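Local coordinates for protein putative TetR transcriptional regulator (Rhodococcus sp., PDB 2I10) that probably binds DNA as a TetR-family transcriptional regulator, with a helix-turn-helix domain and a C-terminal domain that pairs two copies, at the interface of chains A and B. Coordinates in Å, arbitrary orientation; residue numbers count along the deposited sequence, not the author numbering. Chains: chain A/B, Putative TetR transcriptional regulator.

Contact 1: the interface of chains A and B. Residues chain A 166, 169-171, 174; chain B 166, 169-170.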
loop_
_atom_site.group_PDB
_atom_site.type_symbol
_atom_site.label_atom_id
_atom_site.label_comp_id
_atom_site.label_asym_id
_atom_site.label_seq_id
_atom_site.Cartn_x
_atom_site.Cartn_y
_atom_site.Cartn_z
ATOM N N ALA A 166 -0.686 -4.778 7.372
ATOM C CA ALA A 166 0.371 -4.369 6.440
ATOM C C ALA A 166 0.615 -5.458 5.393
ATOM O O ALA A 166 0.690 -5.172 4.204
ATOM C CB ALA A 166 1.655 -4.070 7.245
ATOM N N TYR A 169 -2.387 -5.600 2.861
ATOM C CA TYR A 169 -2.394 -4.473 1.935
ATOM C C TYR A 169 -1.143 -4.456 1.026
ATOM O O TYR A 169 -1.216 -4.050 -0.129
ATOM C CB TYR A 169 -2.495 -3.160 2.701
ATOM C CG TYR A 169 -3.829 -2.932 3.382
ATOM C CD1 TYR A 169 -4.998 -2.672 2.641
ATOM C CD2 TYR A 169 -3.916 -2.912 4.753
ATOM C CE1 TYR A 169 -6.234 -2.409 3.286
ATOM C CE2 TYR A 169 -5.141 -2.683 5.417
ATOM C CZ TYR A 169 -6.290 -2.436 4.679
ATOM O OH TYR A 169 -7.480 -2.185 5.380
ATOM N N GLY A 170 -0.009 -4.915 1.544
ATOM C CA GLY A 170 1.254 -4.880 0.762
ATOM C C GLY A 170 1.171 -5.911 -0.335
ATOM O O GLY A 170 1.546 -5.660 -1.470
ATOM N N LEU A 171 0.620 -7.080 -0.011
ATOM C CA LEU A 171 0.427 -8.113 -1.030
ATOM C C LEU A 171 -0.549 -7.608 -2.085
ATOM O O LEU A 171 -0.451 -7.947 -3.256
ATOM C CB LEU A 171 -0.101 -9.429 -0.402
ATOM C CG LEU A 171 0.854 -10.229 0.491
ATOM C CD1 LEU A 171 0.109 -11.255 1.391
ATOM C CD2 LEU A 171 2.011 -10.886 -0.282
ATOM N N GLU A 174 1.488 -5.223 -4.329
ATOM C CA GLU A 174 2.322 -6.054 -5.206
ATOM C C GLU A 174 1.548 -6.646 -6.334
ATOM O O GLU A 174 1.997 -6.602 -7.474
ATOM C CB GLU A 174 3.059 -7.193 -4.466
ATOM C CG GLU A 174 4.447 -6.849 -4.022
ATOM C CD GLU A 174 5.281 -6.154 -5.158
ATOM O OE1 GLU A 174 5.609 -5.008 -4.970
ATOM O OE2 GLU A 174 5.534 -6.739 -6.238
ATOM N N ALA B 166 6.310 -6.357 -0.572
ATOM C CA ALA B 166 4.971 -6.358 0.061
ATOM C C ALA B 166 5.005 -5.744 1.461
ATOM O O ALA B 166 4.178 -4.886 1.800
ATOM C CB ALA B 166 4.411 -7.796 0.088
ATOM N N TYR B 169 5.458 -1.711 1.173
ATOM C CA TYR B 169 4.255 -1.055 0.686
ATOM C C TYR B 169 3.113 -1.169 1.703
ATOM O O TYR B 169 2.367 -0.236 1.877
ATOM C CB TYR B 169 3.846 -1.657 -0.633
ATOM C CG TYR B 169 4.882 -1.462 -1.703
ATOM C CD1 TYR B 169 5.371 -0.183 -2.006
ATOM C CD2 TYR B 169 5.390 -2.549 -2.412
ATOM C CE1 TYR B 169 6.338 -0.002 -3.013
ATOM C CE2 TYR B 169 6.364 -2.365 -3.419
ATOM C CZ TYR B 169 6.831 -1.104 -3.700
ATOM O OH TYR B 169 7.766 -0.919 -4.722
ATOM N N GLY B 170 3.006 -2.314 2.375
ATOM C CA GLY B 170 1.956 -2.513 3.416
ATOM C C GLY B 170 2.154 -1.613 4.609
ATOM O O GLY B 170 1.173 -1.029 5.147
#
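B:Ala166 packs against A:Gly170 and A:Leu171 where helix 157-176 of chain A meets its counterpart, helix 157-177, in chain B. Pairing through C-terminal helices is typical of TetR-family dimers, and here Ala166 and Gly170, one turn apart, form a small-xxx-small motif on each helix. The two helices slant across each other in roughly opposite senses and come close enough for backbone to meet backbone. At the crossing A:Gly170 CA lies 3.6 Å from B:Gly170 CA, with no side chain on either glycine to hold the helices apart. Around this point the alanines fit in turn: the methyl CB of B:Ala166 points onto the backbone of the A:Gly170–A:Leu171 peptide, 3.8 Å from A:Gly170 C. On the opposite side of the crossing the methyl of A:Ala166 lies 3.6 Å from the carbonyl carbon C of B:Gly170. A:Leu171 closes over B:Ala166 with one branch, CD2, which meets B:Ala166 CB tip to tip at 3.9 Å. The leucine's CG is anti to the carbonyl carbon (chi1 -69°), a setting from which this branch reaches the partner helix. One turn further along, CG of A:Glu174 rests against the backbone of B:Ala166, 4.0 Å from its N. The chain bends at chi2 (-47°) and carries the carboxylate to the CD2–CE2 side of the B:Tyr169 ring, not over its face. Carboxylate and ring planes are tilted by 22°, and OE1 comes closest to B:Tyr169 CE2, at 3.2 Å, with CD2 next.

Contact 2: the interface of chains A and B. Residues chain A 110, 112; chain B 104-106, 110-111, 114.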
loop_
_atom_site.group_PDB
_atom_site.type_symbol
_atom_site.label_atom_id
_atom_site.label_comp_id
_atom_site.label_asym_id
_atom_site.label_seq_id
_atom_site.Cartn_x
_atom_site.Cartn_y
_atom_site.Cartn_z
ATOM N N VAL A 110 -5.861 3.213 0.435
ATOM C CA VAL A 110 -5.654 4.462 1.180
ATOM C C VAL A 110 -6.864 5.373 1.024
ATOM O O VAL A 110 -7.649 5.211 0.090
ATOM C CB VAL A 110 -4.367 5.257 0.737
ATOM C CG1 VAL A 110 -3.101 4.552 1.192
ATOM C CG2 VAL A 110 -4.370 5.516 -0.769
ATOM N N ALA A 112 -6.914 8.700 0.309
ATOM C CA ALA A 112 -6.510 9.943 -0.365
ATOM C C ALA A 112 -5.950 9.611 -1.739
ATOM O O ALA A 112 -5.364 8.542 -1.940
ATOM C CB ALA A 112 -5.470 10.722 0.463
ATOM N N PRO B 104 -1.106 10.993 4.136
ATOM C CA PRO B 104 -2.318 10.199 3.815
ATOM C C PRO B 104 -2.385 9.523 2.436
ATOM O O PRO B 104 -3.299 8.749 2.200
ATOM C CB PRO B 104 -3.454 11.223 3.936
ATOM C CG PRO B 104 -2.826 12.512 3.495
ATOM C CD PRO B 104 -1.347 12.438 3.936
ATOM N N PHE B 105 -1.455 9.830 1.538
ATOM C CA PHE B 105 -1.461 9.251 0.184
ATOM C C PHE B 105 -0.750 7.884 0.099
ATOM O O PHE B 105 -0.951 7.105 -0.847
ATOM C CB PHE B 105 -0.817 10.235 -0.823
ATOM C CG PHE B 105 -1.603 11.499 -1.017
ATOM C CD1 PHE B 105 -1.230 12.666 -0.367
ATOM C CD2 PHE B 105 -2.730 11.509 -1.831
ATOM C CE1 PHE B 105 -1.949 13.823 -0.537
ATOM C CE2 PHE B 105 -3.474 12.668 -1.999
ATOM C CZ PHE B 105 -3.079 13.830 -1.349
ATOM N N GLY B 106 0.109 7.605 1.077
ATOM C CA GLY B 106 0.997 6.480 0.982
ATOM C C GLY B 106 2.099 6.922 0.022
ATOM O O GLY B 106 2.115 8.088 -0.433
ATOM N N VAL B 110 2.161 2.889 -3.971
ATOM C CA VAL B 110 0.817 2.693 -3.442
ATOM C C VAL B 110 -0.186 3.503 -4.298
ATOM O O VAL B 110 -1.136 2.942 -4.831
ATOM C CB VAL B 110 0.713 3.039 -1.928
ATOM C CG1 VAL B 110 -0.751 3.200 -1.499
ATOM C CG2 VAL B 110 1.424 1.949 -1.065
ATOM N N GLN B 111 0.067 4.801 -4.462
ATOM C CA GLN B 111 -0.754 5.688 -5.314
ATOM C C GLN B 111 -0.942 5.195 -6.769
ATOM O O GLN B 111 -2.086 5.209 -7.304
ATOM C CB GLN B 111 -0.160 7.107 -5.285
ATOM C CG GLN B 111 -0.496 7.854 -4.001
ATOM C CD GLN B 111 -2.008 8.138 -3.893
ATOM O OE1 GLN B 111 -2.620 8.608 -4.862
ATOM N NE2 GLN B 111 -2.609 7.858 -2.712
ATOM N N LEU B 114 -3.607 2.415 -7.475
ATOM C CA LEU B 114 -5.049 2.708 -7.390
ATOM C C LEU B 114 -5.666 2.845 -8.808
ATOM O O LEU B 114 -4.996 3.313 -9.746
ATOM C CB LEU B 114 -5.297 3.973 -6.537
ATOM C CG LEU B 114 -4.761 4.066 -5.088
ATOM C CD1 LEU B 114 -4.608 5.532 -4.625
ATOM C CD2 LEU B 114 -5.591 3.295 -4.062
#
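This is a part of the homodimer interface in which a loop of chain A meets a loop and the short helix 108-112 of chain B; mainly apolar, with a hydrogen bond from a glutamine amide across the chains, it extends the pairing of the two C-terminal domains beyond their long helices. A poorly ordered, extended stretch of chain A, with A:Val110 and A:Ala112, packs against B:Pro104, B:Phe105, B:Val110, B:Gln111 and B:Leu114, and positions on the chain A side are less certain for that reason. The methyl of A:Ala112 lies over the face of the B:Phe105 ring, off-centre above CD2 and CE2, with CB 3.7 Å from CD2, and also meets the proline, with CB 4.0 Å from B:Pro104 CB. A:Val110 spreads its two methyls over different partners. CG1 touches CG1 of B:Val110 at 3.8 Å, the two side chains meeting at a slant. CG2 turns to B:Leu114 CD1, 3.9 Å away, and also lies against NE2 of B:Gln111, whose side chain crosses that of the valine at about a right angle. The glutamine amide joins the two chains: its NE2 donates to the backbone carbonyl O of A:Ala112 at 2.9 Å, nearly straight at the hydrogen (166°). The donor stands above the plane of this carbonyl, away from its lone pairs. NE2 also donates within chain B to B:Phe105 O at 2.6 Å, here in the carbonyl plane and on a lone pair. Both acceptors lie close to the plane of the amide, an arrangement that would hold its rotation; NE2 also lies in plane at the edge of the B:Phe105 ring. A bend at chi2 (-66°) brings the amide back towards the B:Phe105 backbone. Val110 and Ala112 of chain A are in loop conformation; the segment joins helix 83-98 to helix 121-148.

Contact 1 and contact 2 belong to one homodimer interface, with the centres of their C-alpha atoms about 12 Å apart, and they share no residues. Contact 1 is a helix crossing built from the same positions in both chains, close to the two-fold axis. Contact 2 uses the connection between helix 83-98 and helix 121-148, which adopts different local structure in the two chains and is poorly ordered at its chain A positions. The helix crossing thus appears to be the more regular part of the pairing, while the segment between the helices adds contacts that seem less defined and may help set how the subunits are held.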